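Local coordinates for protein tryptophan halogenase (Shewanella frigidimarina, PDB 2PYX) that probably acts as a flavin-dependent monooxygenase of the tryptophan halogenase family, binding FAD and perhaps chlorinating tryptophan or a related substrate, at residues T312-L317 / L327-L332; G296-S301 / I357-A362; N253-A258 / T304-A309; S272-T277 / W285-P290. All blocks are in the same frame, centred on the assembly; numbering follows the deposited sequence.

Contact 1 of 4, residues T312-L317 / L327-L332; sequences TLFNYL and LEPRQL
F314 lays one face of its ring under the CD1 methyl of L327, which sits 4.1 Å from the ring centroid and 25° off the normal. This CH-pi contact is displaced toward the rim, where CE1 of F314 is 3.8 Å from CD1 of L327. P329 reaches the same ring from a different direction, the two side chains crossing at about a right angle. Its CG approaches obliquely, 3.9 Å from CE1 of F314, while its CD lies at the ring edge, 4.0 Å from CZ of F314. What brings the ring here is its first torsion, with CG anti to the carbonyl carbon (chi1 -72°), because the bond leaving the backbone does not itself aim at 327-332. Helix 306-317 and its connection to strand 330-333 form the crossover of a beta-alpha-beta unit: strands 292-299 and 330-333 run the same way, with antiparallel strand 255-262 between them, and the contact packs the end of the helix on the chain just before it re-enters the sheet. With an alanine in place of F314, the methyl of L327 and the pyrrolidine of P329 would probably lose their shared platform, opening a gap between helix and loop. One helical turn apart, L313 and L317 widen the apolar seam on either end: CD2 of L313 lies 4.1 Å from CB of P329, and CD1 of L317 lies 4.2 Å from CD1 of L327. V319 touches both F314 and L327, while L257 of the sheet touches L313 and P329.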
loop_
_atom_site.group_PDB
_atom_site.type_symbol
_atom_site.label_atom_id
_atom_site.label_comp_id
_atom_site.label_asym_id
_atom_site.label_seq_id
_atom_site.Cartn_x
_atom_site.Cartn_y
_atom_site.Cartn_z
ATOM N N THR A 312 -23.958 10.407 -1.757
ATOM C CA THR A 312 -23.568 9.053 -1.485
ATOM C C THR A 312 -22.640 8.954 -0.283
ATOM O O THR A 312 -22.824 8.075 0.561
ATOM C CB THR A 312 -22.912 8.450 -2.777
ATOM O OG1 THR A 312 -23.869 8.505 -3.839
ATOM C CG2 THR A 312 -22.498 7.016 -2.570
ATOM N N LEU A 313 -21.645 9.832 -0.194
ATOM C CA LEU A 313 -20.725 9.802 0.967
ATOM C C LEU A 313 -21.527 10.037 2.244
ATOM O O LEU A 313 -21.358 9.346 3.271
ATOM C CB LEU A 313 -19.633 10.868 0.866
ATOM C CG LEU A 313 -18.657 10.991 2.042
ATOM C CD1 LEU A 313 -17.976 9.659 2.359
ATOM C CD2 LEU A 313 -17.688 12.092 1.832
ATOM N N PHE A 314 -22.387 11.040 2.181
ATOM C CA PHE A 314 -23.127 11.415 3.398
ATOM C C PHE A 314 -24.096 10.313 3.809
ATOM O O PHE A 314 -24.306 10.102 5.009
ATOM C CB PHE A 314 -23.849 12.764 3.216
ATOM C CG PHE A 314 -22.947 13.959 3.195
ATOM C CD1 PHE A 314 -21.576 13.860 3.421
ATOM C CD2 PHE A 314 -23.464 15.227 2.954
ATOM C CE1 PHE A 314 -20.756 14.976 3.399
ATOM C CE2 PHE A 314 -22.643 16.339 2.950
ATOM C CZ PHE A 314 -21.299 16.225 3.183
ATOM N N ASN A 315 -24.703 9.627 2.853
ATOM C CA ASN A 315 -25.536 8.467 3.136
ATOM C C ASN A 315 -24.750 7.403 3.881
ATOM O O ASN A 315 -25.228 6.806 4.846
ATOM C CB ASN A 315 -26.177 7.890 1.886
ATOM C CG ASN A 315 -27.244 8.790 1.287
ATOM O OD1 ASN A 315 -27.727 9.716 1.938
ATOM N ND2 ASN A 315 -27.603 8.525 0.031
ATOM N N TYR A 316 -23.526 7.129 3.427
ATOM C CA TYR A 316 -22.687 6.123 4.095
ATOM C C TYR A 316 -22.402 6.519 5.538
ATOM O O TYR A 316 -22.338 5.648 6.427
ATOM C CB TYR A 316 -21.366 5.947 3.305
ATOM C CG TYR A 316 -20.335 5.067 3.986
ATOM C CD1 TYR A 316 -20.282 3.697 3.756
ATOM C CD2 TYR A 316 -19.410 5.612 4.863
ATOM C CE1 TYR A 316 -19.330 2.910 4.373
ATOM C CE2 TYR A 316 -18.443 4.809 5.498
ATOM C CZ TYR A 316 -18.448 3.459 5.259
ATOM O OH TYR A 316 -17.513 2.624 5.862
ATOM N N LEU A 317 -22.193 7.817 5.762
ATOM C CA LEU A 317 -21.915 8.352 7.106
ATOM C C LEU A 317 -23.170 8.406 7.970
ATOM O O LEU A 317 -23.054 8.535 9.182
ATOM C CB LEU A 317 -21.306 9.750 7.026
ATOM C CG LEU A 317 -19.921 9.882 6.342
ATOM C CD1 LEU A 317 -19.537 11.349 6.128
ATOM C CD2 LEU A 317 -18.836 9.128 7.103
ATOM N N LEU A 327 -20.519 19.498 7.638
ATOM C CA LEU A 327 -19.382 18.670 7.221
ATOM C C LEU A 327 -18.610 19.347 6.079
ATOM O O LEU A 327 -19.215 20.008 5.243
ATOM C CB LEU A 327 -19.889 17.296 6.780
ATOM C CG LEU A 327 -20.551 16.408 7.835
ATOM C CD1 LEU A 327 -21.037 15.129 7.172
ATOM C CD2 LEU A 327 -19.555 16.102 8.968
ATOM N N GLU A 328 -17.287 19.176 6.048
ATOM C CA GLU A 328 -16.425 19.790 5.039
ATOM C C GLU A 328 -15.566 18.705 4.388
ATOM O O GLU A 328 -14.365 18.628 4.628
ATOM C CB GLU A 328 -15.514 20.850 5.662
ATOM N N PRO A 329 -16.196 17.850 3.573
ATOM C CA PRO A 329 -15.365 16.889 2.840
ATOM C C PRO A 329 -14.475 17.601 1.806
ATOM O O PRO A 329 -14.816 18.704 1.339
ATOM C CB PRO A 329 -16.400 15.974 2.200
ATOM C CG PRO A 329 -17.627 16.826 2.060
ATOM C CD PRO A 329 -17.624 17.711 3.256
ATOM N N ARG A 330 -13.326 17.012 1.475
ATOM C CA ARG A 330 -12.336 17.614 0.573
ATOM C C ARG A 330 -12.286 16.827 -0.718
ATOM O O ARG A 330 -12.167 15.586 -0.666
ATOM C CB ARG A 330 -10.939 17.580 1.187
ATOM N N GLN A 331 -12.348 17.521 -1.861
ATOM C CA GLN A 331 -12.378 16.849 -3.186
ATOM C C GLN A 331 -11.032 16.908 -3.866
ATOM O O GLN A 331 -10.400 17.967 -3.925
ATOM C CB GLN A 331 -13.428 17.435 -4.143
ATOM C CG GLN A 331 -13.760 16.496 -5.328
ATOM C CD GLN A 331 -14.830 17.045 -6.230
ATOM O OE1 GLN A 331 -15.972 17.203 -5.806
ATOM N NE2 GLN A 331 -14.470 17.340 -7.504
ATOM N N LEU A 332 -10.598 15.755 -4.392
ATOM C CA LEU A 332 -9.355 15.651 -5.176
ATOM C C LEU A 332 -9.688 15.049 -6.506
ATOM O O LEU A 332 -10.550 14.176 -6.589
ATOM C CB LEU A 332 -8.299 14.771 -4.494
#

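Contact 2 of 4, residues G296-S301 / I357-A362; sequences GYVYSS and IEPLEA
V298 divides its two methyls between E358 and P359, and the two halves differ in tightness. The closer half is CG1 of V298 against CB of E358, 3.7 Å apart, between side chains that cross at about a right angle and are both buried. On the other half CG2 of V298 stands 4.1 Å from CD of P359, a more distant contact at the partly exposed side, where ring and valine run antiparallel to each other with little overlap. Beyond CB, the chain of E358 turns with CG between backbone N and carbonyl carbon (chi1 65°), and its carboxylate goes elsewhere: OE2 is bonded by Y412 and W283, OE1 by N253. P359 is the first residue of a type II turn, closed by A362 N to P359 O at 3.0 Å. The turn carries E361, predicted to bind tryptophan, and the P359 side chain lies about 9 Å from that of K89, the predicted active-site lysine. Strand 292-299 thus backs the loop that leads into helix 363-377. The chemistry implies a division of labour: apolar carbon alone meets the strand, while three outside donors satisfy the buried carboxylate oxygens and probably help fix the loop's course toward E361.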
loop_
_atom_site.group_PDB
_atom_site.type_symbol
_atom_site.label_atom_id
_atom_site.label_comp_id
_atom_site.label_asym_id
_atom_site.label_seq_id
_atom_site.Cartn_x
_atom_site.Cartn_y
_atom_site.Cartn_z
ATOM N N GLY A 296 -13.409 7.973 2.699
ATOM C CA GLY A 296 -13.413 8.638 1.416
ATOM C C GLY A 296 -14.146 7.866 0.360
ATOM O O GLY A 296 -14.096 6.642 0.356
ATOM N N TYR A 297 -14.814 8.587 -0.544
ATOM C CA TYR A 297 -15.489 7.981 -1.656
ATOM C C TYR A 297 -14.598 8.210 -2.893
ATOM O O TYR A 297 -14.311 9.344 -3.281
ATOM C CB TYR A 297 -16.840 8.659 -1.895
ATOM C CG TYR A 297 -17.723 8.068 -2.966
ATOM C CD1 TYR A 297 -17.517 6.790 -3.475
ATOM C CD2 TYR A 297 -18.803 8.784 -3.463
ATOM C CE1 TYR A 297 -18.389 6.256 -4.482
ATOM C CE2 TYR A 297 -19.626 8.268 -4.446
ATOM C CZ TYR A 297 -19.453 7.001 -4.939
ATOM O OH TYR A 297 -20.250 6.445 -5.879
ATOM N N VAL A 298 -14.113 7.092 -3.458
ATOM C CA VAL A 298 -13.394 7.049 -4.726
ATOM C C VAL A 298 -14.426 6.803 -5.796
ATOM O O VAL A 298 -15.149 5.816 -5.731
ATOM C CB VAL A 298 -12.392 5.880 -4.690
ATOM C CG1 VAL A 298 -11.803 5.627 -6.070
ATOM C CG2 VAL A 298 -11.339 6.130 -3.649
ATOM N N TYR A 299 -14.446 7.655 -6.810
ATOM C CA TYR A 299 -15.494 7.554 -7.818
ATOM C C TYR A 299 -15.053 8.088 -9.196
ATOM O O TYR A 299 -14.000 8.711 -9.331
ATOM C CB TYR A 299 -16.781 8.256 -7.344
ATOM C CG TYR A 299 -16.695 9.728 -7.135
ATOM C CD1 TYR A 299 -16.287 10.235 -5.931
ATOM C CD2 TYR A 299 -17.059 10.631 -8.140
ATOM C CE1 TYR A 299 -16.182 11.595 -5.717
ATOM C CE2 TYR A 299 -16.963 12.006 -7.932
ATOM C CZ TYR A 299 -16.567 12.490 -6.693
ATOM O OH TYR A 299 -16.453 13.858 -6.479
ATOM N N SER A 300 -15.884 7.821 -10.191
ATOM C CA SER A 300 -15.605 8.229 -11.596
ATOM C C SER A 300 -16.452 9.420 -11.969
ATOM O O SER A 300 -17.678 9.299 -11.976
ATOM C CB SER A 300 -15.946 7.087 -12.506
ATOM O OG SER A 300 -15.900 7.471 -13.863
ATOM N N SER A 301 -15.796 10.523 -12.320
ATOM C CA SER A 301 -16.542 11.724 -12.752
ATOM C C SER A 301 -17.254 11.553 -14.078
ATOM O O SER A 301 -18.144 12.356 -14.391
ATOM C CB SER A 301 -15.620 12.915 -12.839
ATOM O OG SER A 301 -14.546 12.718 -13.724
ATOM N N ILE A 357 -2.645 5.892 -8.164
ATOM C CA ILE A 357 -3.997 5.489 -8.508
ATOM C C ILE A 357 -4.822 5.516 -7.221
ATOM O O ILE A 357 -4.276 5.723 -6.132
ATOM C CB ILE A 357 -4.003 4.077 -9.107
ATOM C CG1 ILE A 357 -3.169 3.146 -8.171
ATOM C CG2 ILE A 357 -3.377 4.102 -10.531
ATOM C CD1 ILE A 357 -3.367 1.784 -8.382
ATOM N N GLU A 358 -6.119 5.225 -7.331
ATOM C CA GLU A 358 -6.944 5.042 -6.136
ATOM C C GLU A 358 -6.274 4.118 -5.110
ATOM O O GLU A 358 -5.561 3.154 -5.480
ATOM C CB GLU A 358 -8.290 4.418 -6.549
ATOM C CG GLU A 358 -8.162 3.015 -7.125
ATOM C CD GLU A 358 -9.404 2.624 -7.837
ATOM O OE1 GLU A 358 -9.634 3.161 -8.939
ATOM O OE2 GLU A 358 -10.196 1.846 -7.239
ATOM N N PRO A 359 -6.523 4.344 -3.820
ATOM C CA PRO A 359 -5.907 3.567 -2.743
ATOM C C PRO A 359 -6.515 2.192 -2.495
ATOM O O PRO A 359 -6.410 1.653 -1.385
ATOM C CB PRO A 359 -6.113 4.473 -1.524
ATOM C CG PRO A 359 -7.338 5.200 -1.836
ATOM C CD PRO A 359 -7.331 5.467 -3.296
ATOM N N LEU A 360 -7.110 1.596 -3.534
ATOM C CA LEU A 360 -7.616 0.242 -3.450
ATOM C C LEU A 360 -6.382 -0.635 -3.313
ATOM O O LEU A 360 -5.476 -0.592 -4.145
ATOM C CB LEU A 360 -8.368 -0.131 -4.718
ATOM C CG LEU A 360 -9.058 -1.488 -4.843
ATOM C CD1 LEU A 360 -10.056 -1.656 -3.754
ATOM C CD2 LEU A 360 -9.753 -1.636 -6.175
ATOM N N GLU A 361 -6.367 -1.434 -2.280
ATOM C CA GLU A 361 -5.249 -2.293 -1.915
ATOM C C GLU A 361 -4.000 -1.526 -1.463
ATOM O O GLU A 361 -2.922 -2.146 -1.345
ATOM C CB GLU A 361 -4.906 -3.325 -2.989
ATOM C CG GLU A 361 -6.040 -4.297 -3.245
ATOM C CD GLU A 361 -6.238 -5.319 -2.142
ATOM O OE1 GLU A 361 -5.392 -5.394 -1.219
ATOM O OE2 GLU A 361 -7.242 -6.043 -2.208
ATOM N N ALA A 362 -4.115 -0.224 -1.207
ATOM C CA ALA A 362 -3.079 0.529 -0.512
ATOM C C ALA A 362 -1.690 0.347 -1.149
ATOM O O ALA A 362 -0.721 -0.053 -0.494
ATOM C CB ALA A 362 -3.092 0.179 1.006
#

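Contact 3 of 4, residues N253-A258 / T304-A309; sequences NDRALA and TNDIDA
R255 and D306 are joined through water 1 rather than by a direct hydrogen bond or salt bridge. The water lies at the edge of the guanidinium and in its plane, accepting from NE of R255 at 3.0 Å and donating to OD2 of D306 at 2.7 Å. Between the charged groups, NE of R255 and OD1 of D306 are 4.0 Å apart, beyond a salt bridge, with their planes turned by 35°. Farther along, L257 CD2 lies 4.4 Å from A309 O, packing the strand on the helix. Next outward, NH1 of R255 donates to D254 O at 3.0 Å, standing above that carbonyl's plane, and the arginine chain, bent at chi2 (-73°), folds back to do so. D254 and R255 form a classic beta bulge opposite Y299, whose hydroxyl also bonds OD1 of D306. NH2 of R255 binds a tartaric acid, probably from the crystallisation liquor. On the helix side, N305 is the N-cap, its OD1 accepting from D308 N at 2.8 Å. Replacing R255 by a leucine is likely to leave water 1 without its arginine donor and the D306 carboxylate without this nearby positive charge. Bridging through water probably softens the charge pairing that ties strand 255-262 to helix 306-317, and the first-turn position of D306 would probably favour its ionised form.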
loop_
_atom_site.group_PDB
_atom_site.type_symbol
_atom_site.label_atom_id
_atom_site.label_comp_id
_atom_site.label_asym_id
_atom_site.label_seq_id
_atom_site.Cartn_x
_atom_site.Cartn_y
_atom_site.Cartn_z
ATOM N N ASN A 253 -11.945 5.572 -12.076
ATOM C CA ASN A 253 -12.011 6.516 -10.951
ATOM C C ASN A 253 -10.989 7.601 -11.096
ATOM O O ASN A 253 -9.798 7.329 -11.219
ATOM C CB ASN A 253 -11.851 5.775 -9.642
ATOM C CG ASN A 253 -12.847 4.697 -9.515
ATOM O OD1 ASN A 253 -14.072 4.943 -9.682
ATOM N ND2 ASN A 253 -12.396 3.525 -9.162
ATOM N N ASP A 254 -11.437 8.836 -10.939
ATOM C CA ASP A 254 -10.574 10.005 -11.063
ATOM C C ASP A 254 -10.959 11.097 -10.057
ATOM O O ASP A 254 -10.551 12.246 -10.211
ATOM C CB ASP A 254 -10.585 10.557 -12.499
ATOM C CG ASP A 254 -11.972 10.993 -12.987
ATOM O OD1 ASP A 254 -12.951 10.908 -12.209
ATOM O OD2 ASP A 254 -12.045 11.420 -14.164
ATOM N N ARG A 255 -11.694 10.704 -9.026
ATOM C CA ARG A 255 -12.096 11.619 -7.939
ATOM C C ARG A 255 -12.006 10.920 -6.612
ATOM O O ARG A 255 -12.198 9.717 -6.534
ATOM C CB ARG A 255 -13.532 12.076 -8.129
ATOM C CG ARG A 255 -13.794 12.865 -9.376
ATOM C CD ARG A 255 -13.239 14.241 -9.327
ATOM N NE ARG A 255 -13.629 15.055 -10.476
ATOM C CZ ARG A 255 -12.981 15.120 -11.631
ATOM N NH1 ARG A 255 -11.897 14.395 -11.854
ATOM N NH2 ARG A 255 -13.402 15.944 -12.599
ATOM N N ALA A 256 -11.811 11.711 -5.555
ATOM C CA ALA A 256 -11.986 11.216 -4.200
ATOM C C ALA A 256 -12.552 12.347 -3.374
ATOM O O ALA A 256 -12.159 13.510 -3.511
ATOM C CB ALA A 256 -10.682 10.736 -3.622
ATOM N N LEU A 257 -13.485 11.975 -2.536
ATOM C CA LEU A 257 -14.074 12.920 -1.612
ATOM C C LEU A 257 -13.842 12.351 -0.212
ATOM O O LEU A 257 -14.445 11.331 0.160
ATOM C CB LEU A 257 -15.542 13.084 -1.933
ATOM C CG LEU A 257 -16.252 14.120 -1.078
ATOM C CD1 LEU A 257 -15.746 15.551 -1.388
ATOM C CD2 LEU A 257 -17.767 13.986 -1.289
ATOM N N ALA A 258 -13.018 13.066 0.578
ATOM C CA ALA A 258 -12.458 12.525 1.820
ATOM C C ALA A 258 -12.810 13.368 3.049
ATOM O O ALA A 258 -12.973 14.587 2.947
ATOM C CB ALA A 258 -10.977 12.442 1.698
ATOM N N THR A 304 -20.649 9.970 -12.464
ATOM C CA THR A 304 -21.433 10.780 -11.542
ATOM C C THR A 304 -20.846 12.171 -11.395
ATOM O O THR A 304 -19.629 12.377 -11.476
ATOM C CB THR A 304 -21.536 10.131 -10.159
ATOM O OG1 THR A 304 -22.334 10.977 -9.305
ATOM C CG2 THR A 304 -20.188 9.978 -9.494
ATOM N N ASN A 305 -21.725 13.158 -11.169
ATOM C CA ASN A 305 -21.239 14.480 -10.785
ATOM C C ASN A 305 -20.848 14.523 -9.307
ATOM O O ASN A 305 -21.006 13.522 -8.585
ATOM C CB ASN A 305 -22.208 15.600 -11.181
ATOM C CG ASN A 305 -23.457 15.628 -10.359
ATOM O OD1 ASN A 305 -23.515 15.077 -9.265
ATOM N ND2 ASN A 305 -24.457 16.328 -10.865
ATOM N N ASP A 306 -20.283 15.647 -8.873
ATOM C CA ASP A 306 -19.796 15.747 -7.526
ATOM C C ASP A 306 -20.908 15.944 -6.498
ATOM O O ASP A 306 -20.793 15.492 -5.356
ATOM C CB ASP A 306 -18.753 16.851 -7.428
ATOM C CG ASP A 306 -17.594 16.627 -8.370
ATOM O OD1 ASP A 306 -17.073 15.485 -8.434
ATOM O OD2 ASP A 306 -17.194 17.576 -9.037
ATOM N N ILE A 307 -21.985 16.605 -6.900
ATOM C CA ILE A 307 -23.153 16.785 -6.011
ATOM C C ILE A 307 -23.696 15.431 -5.548
ATOM O O ILE A 307 -23.911 15.190 -4.341
ATOM C CB ILE A 307 -24.259 17.572 -6.765
ATOM C CG1 ILE A 307 -23.789 19.014 -7.004
ATOM C CG2 ILE A 307 -25.581 17.514 -6.006
ATOM C CD1 ILE A 307 -24.540 19.728 -8.113
ATOM N N ASP A 308 -23.913 14.540 -6.507
ATOM C CA ASP A 308 -24.457 13.237 -6.230
ATOM C C ASP A 308 -23.442 12.357 -5.457
ATOM O O ASP A 308 -23.797 11.592 -4.557
ATOM C CB ASP A 308 -24.869 12.567 -7.520
ATOM C CG ASP A 308 -26.040 13.237 -8.197
ATOM O OD1 ASP A 308 -26.684 14.118 -7.584
ATOM O OD2 ASP A 308 -26.318 12.889 -9.366
ATOM N N ALA A 309 -22.180 12.473 -5.806
ATOM C CA ALA A 309 -21.150 11.722 -5.069
ATOM C C ALA A 309 -21.129 12.111 -3.607
ATOM O O ALA A 309 -20.966 11.261 -2.731
ATOM C CB ALA A 309 -19.783 11.939 -5.685
HETATM O O HOH W 1 -15.921 16.733 -11.276
#

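Contact 4 of 4, residues S272-T277 / W285-P290; sequences SCTHST and WDIGLP
H275 and D286 form an antiparallel hydrogen-bonded pair near the open end of the hairpin. Of their two backbone bonds, H275 N to D286 O is nearly straight, 3.1 Å with 175° at the hydrogen, whereas D286 N to H275 O, 2.9 Å, is bent and weak. The H275 oxygen also receives a CA-H contact from W285 CA at 3.3 Å. Beyond the pair, water 2 continues the link, donating to C273 O at 2.7 Å and to D286 O at 2.8 Å, with a weak bond from G288 N.

Carbon-to-carbon packing is modest: H275 and D286, on the same sheet face, bring their CB atoms to 4.1 Å. T274 and I287 run alongside each other in the same direction, with CG2 of T274 4.1 Å from CG1 of I287. Polar ends look elsewhere: T274 OG1 bonds H171, and D286 OD2 bonds the hydroxyl of Y316. The W285 indole, with CG between backbone N and carbonyl carbon (chi1 80°), reaches V298 and P359.

W285 to G288 resembles the latter part of the WxWxIP motif of flavin-dependent halogenases, with glycine for proline. The side chain of T274 comes within about 3 Å, nearest atoms, of that of K89, the predicted active-site lysine. The hairpin lies between strands 87-95 and 292-299 of the curled sheet, and Y316 of helix 306-317 reaches the face that carries H275 and D286.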
loop_
_atom_site.group_PDB
_atom_site.type_symbol
_atom_site.label_atom_id
_atom_site.label_comp_id
_atom_site.label_asym_id
_atom_site.label_seq_id
_atom_site.Cartn_x
_atom_site.Cartn_y
_atom_site.Cartn_z
ATOM N N SER A 272 -10.305 -4.106 12.648
ATOM C CA SER A 272 -9.012 -4.745 12.447
ATOM C C SER A 272 -8.471 -4.570 11.032
ATOM O O SER A 272 -7.280 -4.774 10.820
ATOM C CB SER A 272 -9.095 -6.226 12.740
ATOM O OG SER A 272 -9.499 -6.471 14.094
ATOM N N CYS A 273 -9.351 -4.222 10.099
ATOM C CA CYS A 273 -8.991 -4.104 8.671
ATOM C C CYS A 273 -9.478 -2.781 8.102
ATOM O O CYS A 273 -10.378 -2.158 8.638
ATOM C CB CYS A 273 -9.650 -5.223 7.888
ATOM S SG CYS A 273 -9.138 -6.855 8.390
ATOM N N THR A 274 -8.894 -2.376 6.981
ATOM C CA THR A 274 -9.518 -1.337 6.157
ATOM C C THR A 274 -10.834 -1.885 5.595
ATOM O O THR A 274 -10.886 -3.034 5.150
ATOM C CB THR A 274 -8.604 -0.950 5.001
ATOM O OG1 THR A 274 -7.372 -0.439 5.514
ATOM C CG2 THR A 274 -9.271 0.077 4.114
ATOM N N HIS A 275 -11.896 -1.064 5.584
ATOM C CA HIS A 275 -13.140 -1.440 4.934
ATOM C C HIS A 275 -13.249 -0.685 3.620
ATOM O O HIS A 275 -12.863 0.489 3.512
ATOM C CB HIS A 275 -14.330 -1.139 5.821
ATOM C CG HIS A 275 -14.392 -2.021 7.022
ATOM N ND1 HIS A 275 -15.524 -2.122 7.802
ATOM C CD2 HIS A 275 -13.488 -2.882 7.553
ATOM C CE1 HIS A 275 -15.297 -2.980 8.784
ATOM N NE2 HIS A 275 -14.069 -3.450 8.663
ATOM N N SER A 276 -13.752 -1.404 2.623
ATOM C CA SER A 276 -13.987 -0.867 1.295
ATOM C C SER A 276 -15.389 -1.299 0.937
ATOM O O SER A 276 -15.636 -2.474 0.718
ATOM C CB SER A 276 -12.990 -1.497 0.317
ATOM O OG SER A 276 -13.369 -1.254 -1.018
ATOM N N THR A 277 -16.317 -0.340 0.862
ATOM C CA THR A 277 -17.719 -0.646 0.635
ATOM C C THR A 277 -18.096 -0.065 -0.721
ATOM O O THR A 277 -18.099 1.154 -0.926
ATOM C CB THR A 277 -18.629 -0.057 1.764
ATOM O OG1 THR A 277 -18.165 -0.515 3.036
ATOM C CG2 THR A 277 -20.047 -0.488 1.552
ATOM N N TRP A 285 -13.729 4.039 1.264
ATOM C CA TRP A 285 -12.740 3.508 2.208
ATOM C C TRP A 285 -13.094 3.971 3.610
ATOM O O TRP A 285 -13.750 5.009 3.797
ATOM C CB TRP A 285 -11.317 3.910 1.873
ATOM C CG TRP A 285 -10.895 5.282 2.286
ATOM C CD1 TRP A 285 -10.636 5.732 3.550
ATOM C CD2 TRP A 285 -10.594 6.372 1.409
ATOM N NE1 TRP A 285 -10.186 7.034 3.510
ATOM C CE2 TRP A 285 -10.165 7.447 2.198
ATOM C CE3 TRP A 285 -10.646 6.536 0.012
ATOM C CZ2 TRP A 285 -9.791 8.673 1.638
ATOM C CZ3 TRP A 285 -10.298 7.749 -0.528
ATOM C CH2 TRP A 285 -9.883 8.806 0.282
ATOM N N ASP A 286 -12.679 3.177 4.595
ATOM C CA ASP A 286 -12.987 3.497 5.983
ATOM C C ASP A 286 -11.799 2.939 6.759
ATOM O O ASP A 286 -11.628 1.724 6.822
ATOM C CB ASP A 286 -14.344 2.906 6.369
ATOM C CG ASP A 286 -14.829 3.371 7.742
ATOM O OD1 ASP A 286 -13.977 3.577 8.642
ATOM O OD2 ASP A 286 -16.075 3.457 7.906
ATOM N N ILE A 287 -10.968 3.833 7.280
ATOM C CA ILE A 287 -9.688 3.501 7.950
ATOM C C ILE A 287 -9.854 3.913 9.408
ATOM O O ILE A 287 -10.027 5.096 9.700
ATOM C CB ILE A 287 -8.516 4.276 7.302
ATOM C CG1 ILE A 287 -8.142 3.592 5.972
ATOM C CG2 ILE A 287 -7.281 4.328 8.190
ATOM C CD1 ILE A 287 -7.145 4.346 5.146
ATOM N N GLY A 288 -9.739 2.948 10.309
ATOM C CA GLY A 288 -9.916 3.186 11.745
ATOM C C GLY A 288 -8.590 3.449 12.435
ATOM O O GLY A 288 -7.699 2.575 12.458
ATOM N N LEU A 289 -8.440 4.680 12.943
ATOM C CA LEU A 289 -7.330 5.085 13.823
ATOM C C LEU A 289 -7.866 5.073 15.267
ATOM O O LEU A 289 -9.045 4.899 15.482
ATOM C CB LEU A 289 -6.784 6.486 13.476
ATOM C CG LEU A 289 -6.365 6.733 12.016
ATOM C CD1 LEU A 289 -5.862 8.146 11.840
ATOM C CD2 LEU A 289 -5.311 5.772 11.553
ATOM N N PRO A 290 -6.972 5.166 16.246
ATOM C CA PRO A 290 -7.479 5.163 17.616
ATOM C C PRO A 290 -8.422 6.324 17.933
ATOM O O PRO A 290 -9.372 6.128 18.665
ATOM C CB PRO A 290 -6.201 5.270 18.451
ATOM C CG PRO A 290 -5.117 4.760 17.583
ATOM C CD PRO A 290 -5.504 5.179 16.190
HETATM O O HOH W 2 -10.967 0.447 9.188
#

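Following the chain, 253-258 opens contact 3, and contact 4 opens and closes within that span as a tight hairpin of strands 274-279 and 282-288. Strand 292-299 then opens contact 2 before 304-309 closes contact 3, so these two cross. Contact 1, from helix 306-317 to the entry of strand 330-333, falls wholly within the long excursion that contact 2 finally closes at 357-362. Contacts 1 and 3 share the helix, and their strands pair through R330 with A258 and L332 with A256. All four meet one sheet: contacts 1 and 3 seat the helix on it, contact 4 builds it, and contact 2 joins it to the loop bearing E361.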